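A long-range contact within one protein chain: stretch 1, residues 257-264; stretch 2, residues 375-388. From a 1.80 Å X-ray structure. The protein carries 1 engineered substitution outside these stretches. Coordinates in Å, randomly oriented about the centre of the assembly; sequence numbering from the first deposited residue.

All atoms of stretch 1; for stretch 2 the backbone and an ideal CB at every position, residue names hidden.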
# COMPACT_ATOMS: atom_id res chain seq x y z
N SER A 257 21.25 3.25 19.53
CA SER A 257 20.11 3.72 20.31
C SER A 257 19.51 4.97 19.67
O SER A 257 20.14 6.03 19.62
CB SER A 257 20.54 4.02 21.75
OG SER A 257 19.45 4.45 22.55
N LEU A 258 18.28 4.85 19.17
CA LEU A 258 17.61 5.97 18.52
C LEU A 258 16.57 6.63 19.41
O LEU A 258 16.06 6.02 20.34
CB LEU A 258 16.93 5.47 17.24
CG LEU A 258 17.81 4.76 16.22
CD1 LEU A 258 16.95 4.26 15.06
CD2 LEU A 258 18.88 5.71 15.71
N ARG A 259 16.27 7.90 19.13
CA ARG A 259 15.26 8.63 19.88
C ARG A 259 13.93 8.21 19.28
O ARG A 259 13.63 8.52 18.12
CB ARG A 259 15.45 10.15 19.72
CG ARG A 259 16.50 10.75 20.63
CD ARG A 259 15.98 10.92 22.07
NE ARG A 259 15.12 12.09 22.23
CZ ARG A 259 14.61 12.49 23.40
NH1 ARG A 259 14.87 11.82 24.51
NH2 ARG A 259 13.84 13.58 23.45
N VAL A 260 13.13 7.50 20.06
CA VAL A 260 11.84 7.01 19.59
C VAL A 260 10.67 7.63 20.34
O VAL A 260 10.68 7.68 21.57
CB VAL A 260 11.75 5.48 19.74
CG1 VAL A 260 10.41 4.97 19.21
CG2 VAL A 260 12.90 4.82 19.02
N GLY A 261 9.68 8.09 19.60
CA GLY A 261 8.49 8.66 20.21
C GLY A 261 7.35 7.70 19.90
O GLY A 261 7.26 7.18 18.79
N VAL A 262 6.48 7.45 20.88
CA VAL A 262 5.36 6.55 20.66
C VAL A 262 4.05 7.28 20.88
O VAL A 262 3.92 8.10 21.80
CB VAL A 262 5.44 5.30 21.59
CG1 VAL A 262 5.53 5.74 23.04
CG2 VAL A 262 4.22 4.41 21.38
N LEU A 263 3.09 7.02 20.00
CA LEU A 263 1.78 7.64 20.07
C LEU A 263 0.72 6.57 20.31
O LEU A 263 0.57 5.65 19.50
CB LEU A 263 1.49 8.36 18.75
CG LEU A 263 0.10 9.00 18.58
CD1 LEU A 263 -0.10 10.09 19.64
CD2 LEU A 263 -0.03 9.60 17.18
N THR A 264 -0.02 6.70 21.41
CA THR A 264 -1.06 5.72 21.71
C THR A 264 -2.43 6.32 22.02
O THR A 264 -3.20 5.77 22.81
CB THR A 264 -0.62 4.77 22.85
OG1 THR A 264 -0.20 5.54 23.99
CG2 THR A 264 0.53 3.89 22.38
N UNK A 375 9.52 18.77 10.99
CA UNK A 375 10.29 19.50 11.99
C UNK A 375 10.50 18.71 13.28
O UNK A 375 11.42 19.01 14.04
CB UNK A 375 9.59 20.82 12.31
N UNK A 376 9.67 17.70 13.53
CA UNK A 376 9.80 16.86 14.72
C UNK A 376 11.07 16.03 14.63
O UNK A 376 11.78 15.84 15.62
CB UNK A 376 8.58 15.95 14.88
N UNK A 377 11.37 15.54 13.43
CA UNK A 377 12.56 14.74 13.19
C UNK A 377 13.78 15.66 13.19
O UNK A 377 14.86 15.30 13.64
CB UNK A 377 12.45 13.97 11.87
N UNK A 378 13.57 16.87 12.66
CA UNK A 378 14.60 17.89 12.60
C UNK A 378 15.10 18.20 14.01
O UNK A 378 16.29 18.41 14.24
CB UNK A 378 14.07 19.15 11.92
N UNK A 379 14.16 18.21 14.96
CA UNK A 379 14.47 18.51 16.35
C UNK A 379 15.22 17.41 17.09
O UNK A 379 15.51 17.55 18.28
CB UNK A 379 13.17 18.81 17.10
N UNK A 380 15.52 16.31 16.41
CA UNK A 380 16.27 15.25 17.08
C UNK A 380 15.64 13.87 17.15
O UNK A 380 16.33 12.89 17.46
CB UNK A 380 16.56 15.70 18.51
N UNK A 381 14.34 13.77 16.90
CA UNK A 381 13.69 12.47 16.95
C UNK A 381 14.02 11.67 15.70
O UNK A 381 14.12 12.22 14.60
CB UNK A 381 12.18 12.63 17.10
N UNK A 382 14.18 10.36 15.87
CA UNK A 382 14.52 9.46 14.77
C UNK A 382 13.32 8.69 14.22
O UNK A 382 13.17 8.55 13.01
CB UNK A 382 15.59 8.47 15.23
N UNK A 383 12.49 8.18 15.12
CA UNK A 383 11.34 7.37 14.72
C UNK A 383 10.08 7.62 15.53
O UNK A 383 10.14 7.96 16.72
CB UNK A 383 11.70 5.89 14.82
N UNK A 384 8.94 7.43 14.88
CA UNK A 384 7.64 7.57 15.53
C UNK A 384 7.01 6.18 15.41
O UNK A 384 7.05 5.57 14.35
CB UNK A 384 6.78 8.66 14.90
N UNK A 385 6.48 5.69 16.52
CA UNK A 385 5.81 4.39 16.56
C UNK A 385 4.34 4.70 16.86
O UNK A 385 4.03 5.41 17.81
CB UNK A 385 6.43 3.45 17.60
N UNK A 386 3.44 4.17 16.04
CA UNK A 386 2.02 4.38 16.25
C UNK A 386 1.24 3.29 15.53
O UNK A 386 1.77 2.64 14.63
CB UNK A 386 1.59 5.77 15.77
N UNK A 387 -0.02 3.06 15.93
CA UNK A 387 -0.82 2.02 15.26
C UNK A 387 -0.97 2.39 13.79
O UNK A 387 -0.98 3.57 13.45
CB UNK A 387 -2.19 1.86 15.92
N UNK A 388 -1.06 1.40 12.91
CA UNK A 388 -1.23 1.71 11.50
C UNK A 388 -2.66 2.21 11.29
O UNK A 388 -2.88 3.22 10.62
CB UNK A 388 -0.93 0.49 10.62

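Positions 375 to 378 form the last turn of a helix, and 379 follows it; their ideal CB atoms have nothing of stretch 1 within 5.5 Å. Stretch 1 therefore leaves 375 open to almost any helix-compatible residue; it is Arg375, which makes no contact with stretch 1. At 376 CA-to-CB runs sideways, and only a long side chain could come near Gly261, where the missing CB leaves room. The residue is Trp376; the edge of its ring meets the bare backbone, CH2 lying 3.8 Å from Gly261 CA. An ideal CB on that glycine would clash with Trp376 CZ2. Positions 377, 378 and 379 are out of reach, so almost any residue would do, helix-compatible at the first two; they hold Trp377, Glu378 and Ala379.

At 380 the backbone itself decides. Phi is 121°, and a CB would be jammed against the carbonyl O of 379, so glycine is called for. Gly380 closes the helix in a Schellman motif, its N bonded to Trp377 O at 3.0 Å.

Position 381 also points sideways, but the guanidinium of Arg259 lies beyond it. A flat aromatic, or an acid long enough to reach, would suit that charge. Trp381 supplies the aromatic: the guanidinium stacks on the ring, centres 4.2 Å apart and planes at 30°, with a cation-pi contact over the six-membered ring. The ring's edge meets the neighbouring strand, Trp381 CZ3 lying 3.6 Å from Val260 O.

At 382 CA-to-CB points toward stretch 1. The backbone N of 382 already donates to Arg259 O (3.0 Å), while Arg259 N offers a hydrogen that no backbone acceptor here takes. A short side chain bearing an acceptor fits: Asp, Asn or perhaps Ser. Asp382 takes the hydrogen, Arg259 N to Asp382 OD2 being 2.8 Å.

From 383 the chain runs as a parallel strand beside 259-262. Position 383 pairs with Val260, and its CB lies on the same face, near Val260 CG2 and within 5.5 Å of Leu258 CD1; an aliphatic residue suits. Leu383 packs its CD1 3.9 Å from Leu258 CD1, and Leu383 O accepts from Gly261 N at 2.9 Å.

Position 384 pairs with Gly261 and points to the other face, where the glycine offers no side chain; a branched apolar residue could reach along to Leu263. Leu384 does so, its CD1 4.5 Å from Leu263 CB.

At 385 the CB returns to the valine face, near Val260 CG1 and Val262 CG2, a place for Val, Ile or Leu. Ile385 CG1 packs 3.3 Å from Val260 CG1, while Ile385 N donates to Gly261 O (2.8 Å).

Position 386 looks sideways beside Leu263, inviting another apolar group; Leu386 CB lies 4.0 Å from Leu263 CB. At 387 CA-to-CB runs sideways, clear of stretch 1, and phi of -61° allows proline among many residues. Pro387 has no N-H to offer; its CD lies 3.4 Å from Leu263 O, an oxygen left without a partner. Position 388 is out of reach and open to almost any residue; it holds Thr388.

Stretch 2 (375-388) RWWEAGWDLLILPT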
# COMPACT_ATOMS: atom_id res chain seq x y z
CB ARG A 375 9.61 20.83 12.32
CG ARG A 375 10.05 21.97 11.40
CD ARG A 375 9.54 23.31 11.92
NE ARG A 375 8.32 23.75 11.25
CZ ARG A 375 8.28 24.18 9.99
NH1 ARG A 375 9.39 24.24 9.26
NH2 ARG A 375 7.12 24.57 9.46
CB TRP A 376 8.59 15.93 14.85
CG TRP A 376 8.51 15.15 16.14
CD1 TRP A 376 8.27 15.66 17.39
CD2 TRP A 376 8.65 13.74 16.31
NE1 TRP A 376 8.23 14.64 18.32
CE2 TRP A 376 8.47 13.45 17.68
CE3 TRP A 376 8.91 12.68 15.42
CZ2 TRP A 376 8.53 12.15 18.19
CZ3 TRP A 376 8.97 11.39 15.93
CH2 TRP A 376 8.78 11.13 17.30
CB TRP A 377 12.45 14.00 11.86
CG TRP A 377 11.63 12.73 11.94
CD1 TRP A 377 12.11 11.46 12.08
CD2 TRP A 377 10.20 12.63 11.95
NE1 TRP A 377 11.06 10.57 12.17
CE2 TRP A 377 9.88 11.26 12.09
CE3 TRP A 377 9.15 13.56 11.85
CZ2 TRP A 377 8.56 10.80 12.13
CZ3 TRP A 377 7.84 13.11 11.89
CH2 TRP A 377 7.55 11.74 12.04
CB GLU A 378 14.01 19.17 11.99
CG GLU A 378 14.98 20.33 11.86
CD GLU A 378 15.78 20.25 10.59
OE1 GLU A 378 16.38 19.18 10.33
OE2 GLU A 378 15.83 21.26 9.85
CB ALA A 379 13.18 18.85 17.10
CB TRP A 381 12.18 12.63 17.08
CG TRP A 381 11.79 13.35 18.33
CD1 TRP A 381 11.65 14.69 18.49
CD2 TRP A 381 11.52 12.75 19.60
NE1 TRP A 381 11.30 14.97 19.79
CE2 TRP A 381 11.21 13.80 20.49
CE3 TRP A 381 11.51 11.43 20.07
CZ2 TRP A 381 10.90 13.57 21.84
CZ3 TRP A 381 11.20 11.20 21.41
CH2 TRP A 381 10.89 12.27 22.28
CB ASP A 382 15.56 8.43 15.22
CG ASP A 382 16.89 9.06 15.57
OD1 ASP A 382 17.52 9.63 14.66
OD2 ASP A 382 17.28 8.98 16.76
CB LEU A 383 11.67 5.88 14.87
CG LEU A 383 12.83 5.23 14.12
CD1 LEU A 383 13.06 3.83 14.67
CD2 LEU A 383 12.52 5.18 12.64
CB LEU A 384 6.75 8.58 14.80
CG LEU A 384 5.33 8.69 15.37
CD1 LEU A 384 5.38 9.38 16.73
CD2 LEU A 384 4.43 9.48 14.42
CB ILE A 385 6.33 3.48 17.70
CG1 ILE A 385 7.86 3.46 17.71
CG2 ILE A 385 5.78 2.07 17.52
CD1 ILE A 385 8.47 2.97 16.43
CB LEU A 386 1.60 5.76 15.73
CG LEU A 386 1.57 6.00 14.22
CD1 LEU A 386 0.90 7.34 13.94
CD2 LEU A 386 2.97 5.96 13.64
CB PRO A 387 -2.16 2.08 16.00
CG PRO A 387 -1.80 2.63 17.35
CD PRO A 387 -0.76 3.68 17.04
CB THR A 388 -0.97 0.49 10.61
OG1 THR A 388 0.34 -0.02 10.87
CG2 THR A 388 -1.06 0.87 9.13
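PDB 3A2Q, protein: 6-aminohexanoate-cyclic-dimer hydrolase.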